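Local coordinates for protein NADH:ubiquinone oxidoreductase, Na translocating, C subunit (Parabacteroides distasonis, PDB 3LWX) that is the C subunit of a sodium-translocating oxidoreductase, represented here by a fragment that contains an FMN-binding domain, at residues Y101-S106 / T110-D115. Sequence-based numbering, arbitrary orientation.
Sequences YISVDS and TIYGAD
Ser103 faces both Tyr112 and Gly113, a classic beta bulge in the antiparallel hairpin of strands 97-104 and 111-118, the latter an edge of the six-stranded sheet. Ser103 N gives a nearly straight bond to Gly113 O (3.0 Å, 176°), while Ser103 O takes Tyr112 N from above its carbonyl plane. The bulge, with Tyr112 as its first residue, puts the Tyr112 side chain on the same face as that of Ser103. With no side chain on Gly113, the short Ser103 side chain lies close against its backbone; Ser103 OG, bonded to Ser23 O, sits at the edge of the Tyr112 ring, 3.5 Å from CD2.

On the other face Ile102 and Ile111 cross obliquely. In one of its two modelled conformers, with CG1 anti to the backbone N (chi1 -168°), Ile102 lays its CG1-CD1 arm against CG1, CG2 and CD1 of Ile111, and its CG1 comes near Gly113 O and the small bump of Ala114 CB. Leu184 and Leu188 of helix 174-196 pack on Ile102, which is why apolar side chains suit this face.

Near the turn, Asp105 N bonds Thr110 O, and the Asp105 carboxylate reaches back between Thr110 and Tyr112. Its plane stands 56° from the Tyr112 ring; OD1 pairs with Lys84, which also makes a cation-pi contact with that ring. One water donates to both Asp105 OD2 (2.8 Å) and Ile111 O (2.9 Å).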
loop_
_atom_site.group_PDB
_atom_site.type_symbol
_atom_site.label_atom_id
_atom_site.label_comp_id
_atom_site.label_asym_id
_atom_site.label_seq_id
_atom_site.Cartn_x
_atom_site.Cartn_y
_atom_site.Cartn_z
ATOM N N TYR A 101 0.872 0.462 -1.906
ATOM C CA TYR A 101 -0.182 0.940 -1.016
ATOM C C TYR A 101 -1.216 -0.161 -0.866
ATOM O O TYR A 101 -1.480 -0.902 -1.820
ATOM C CB TYR A 101 -0.860 2.212 -1.572
ATOM C CG TYR A 101 0.130 3.329 -1.699
ATOM C CD1 TYR A 101 0.411 4.162 -0.624
ATOM C CD2 TYR A 101 0.868 3.491 -2.867
ATOM C CE1 TYR A 101 1.394 5.138 -0.719
ATOM C CE2 TYR A 101 1.842 4.475 -2.975
ATOM C CZ TYR A 101 2.119 5.283 -1.885
ATOM O OH TYR A 101 3.099 6.242 -1.946
ATOM N N ILE A 102 -1.816 -0.247 0.308
ATOM C CA ILE A 102 -2.881 -1.202 0.530
ATOM C C ILE A 102 -3.964 -0.516 1.350
ATOM O O ILE A 102 -3.660 0.241 2.276
ATOM C CB ILE A 102 -2.339 -2.500 1.161
ATOM C CG1 ILE A 102 -3.374 -3.624 1.135
ATOM C CG2 ILE A 102 -1.850 -2.254 2.560
ATOM C CD1 ILE A 102 -2.748 -4.960 1.454
ATOM N N SER A 103 -5.214 -0.748 0.965
ATOM C CA SER A 103 -6.326 -0.126 1.660
ATOM C C SER A 103 -7.163 -1.187 2.354
ATOM O O SER A 103 -7.287 -2.321 1.873
ATOM C CB SER A 103 -7.209 0.697 0.706
ATOM O OG SER A 103 -7.912 -0.126 -0.200
ATOM N N VAL A 104 -7.761 -0.793 3.474
ATOM C CA VAL A 104 -8.688 -1.632 4.193
ATOM C C VAL A 104 -10.033 -0.925 4.366
ATOM O O VAL A 104 -10.136 0.309 4.340
ATOM C CB VAL A 104 -8.145 -2.086 5.579
ATOM C CG1 VAL A 104 -6.928 -2.998 5.416
ATOM C CG2 VAL A 104 -7.800 -0.902 6.484
ATOM N N ASP A 105 -11.048 -1.759 4.536
ATOM C CA ASP A 105 -12.400 -1.339 4.821
ATOM C C ASP A 105 -12.489 -0.685 6.203
ATOM O O ASP A 105 -11.521 -0.623 6.960
ATOM C CB ASP A 105 -13.325 -2.546 4.770
ATOM C CG ASP A 105 -13.511 -3.115 3.369
ATOM O OD1 ASP A 105 -13.327 -2.388 2.369
ATOM O OD2 ASP A 105 -13.881 -4.304 3.278
ATOM N N SER A 106 -13.683 -0.220 6.549
ATOM C CA SER A 106 -13.874 0.495 7.809
ATOM C C SER A 106 -13.615 -0.370 9.039
ATOM O O SER A 106 -13.378 0.164 10.123
ATOM C CB SER A 106 -15.271 1.103 7.866
ATOM O OG SER A 106 -16.255 0.088 7.918
ATOM N N THR A 110 -10.194 -5.910 6.691
ATOM C CA THR A 110 -10.458 -6.495 5.395
ATOM C C THR A 110 -9.885 -5.616 4.298
ATOM O O THR A 110 -10.198 -4.437 4.202
ATOM C CB THR A 110 -11.957 -6.680 5.168
ATOM O OG1 THR A 110 -12.523 -7.426 6.244
ATOM C CG2 THR A 110 -12.216 -7.399 3.860
ATOM N N ILE A 111 -9.058 -6.191 3.438
ATOM C CA ILE A 111 -8.426 -5.445 2.369
ATOM C C ILE A 111 -9.429 -5.093 1.281
ATOM O O ILE A 111 -10.194 -5.934 0.801
ATOM C CB ILE A 111 -7.215 -6.222 1.805
ATOM C CG1 ILE A 111 -6.128 -6.309 2.887
ATOM C CG2 ILE A 111 -6.645 -5.564 0.536
ATOM C CD1 ILE A 111 -5.135 -7.470 2.719
ATOM N N TYR A 112 -9.404 -3.825 0.874
ATOM C CA TYR A 112 -10.272 -3.274 -0.163
ATOM C C TYR A 112 -9.554 -3.225 -1.533
ATOM O O TYR A 112 -10.179 -3.456 -2.586
ATOM C CB TYR A 112 -10.750 -1.882 0.272
ATOM C CG TYR A 112 -11.662 -1.185 -0.695
ATOM C CD1 TYR A 112 -12.900 -1.705 -1.025
ATOM C CD2 TYR A 112 -11.286 0.013 -1.267
ATOM C CE1 TYR A 112 -13.747 -1.039 -1.923
ATOM C CE2 TYR A 112 -12.127 0.705 -2.148
ATOM C CZ TYR A 112 -13.359 0.173 -2.483
ATOM O OH TYR A 112 -14.202 0.834 -3.354
ATOM N N GLY A 113 -8.256 -2.959 -1.533
ATOM C CA GLY A 113 -7.475 -2.938 -2.768
ATOM C C GLY A 113 -6.008 -2.812 -2.444
ATOM O O GLY A 113 -5.626 -2.619 -1.294
ATOM N N ALA A 114 -5.175 -2.872 -3.482
ATOM C CA ALA A 114 -3.734 -2.862 -3.324
ATOM C C ALA A 114 -3.071 -2.438 -4.624
ATOM O O ALA A 114 -3.637 -2.625 -5.707
ATOM C CB ALA A 114 -3.250 -4.255 -2.936
ATOM N N ASP A 115 -1.861 -1.904 -4.498
ATOM C CA ASP A 115 -1.027 -1.533 -5.641
ATOM C C ASP A 115 0.418 -1.770 -5.241
ATOM O O ASP A 115 0.817 -1.365 -4.148
ATOM C CB ASP A 115 -1.206 -0.062 -6.018
ATOM C CG ASP A 115 -0.548 0.289 -7.339
ATOM O OD1 ASP A 115 -1.006 -0.277 -8.356
ATOM O OD2 ASP A 115 0.382 1.121 -7.360
HETATM O O HOH W 1 -13.049 -5.558 0.927
#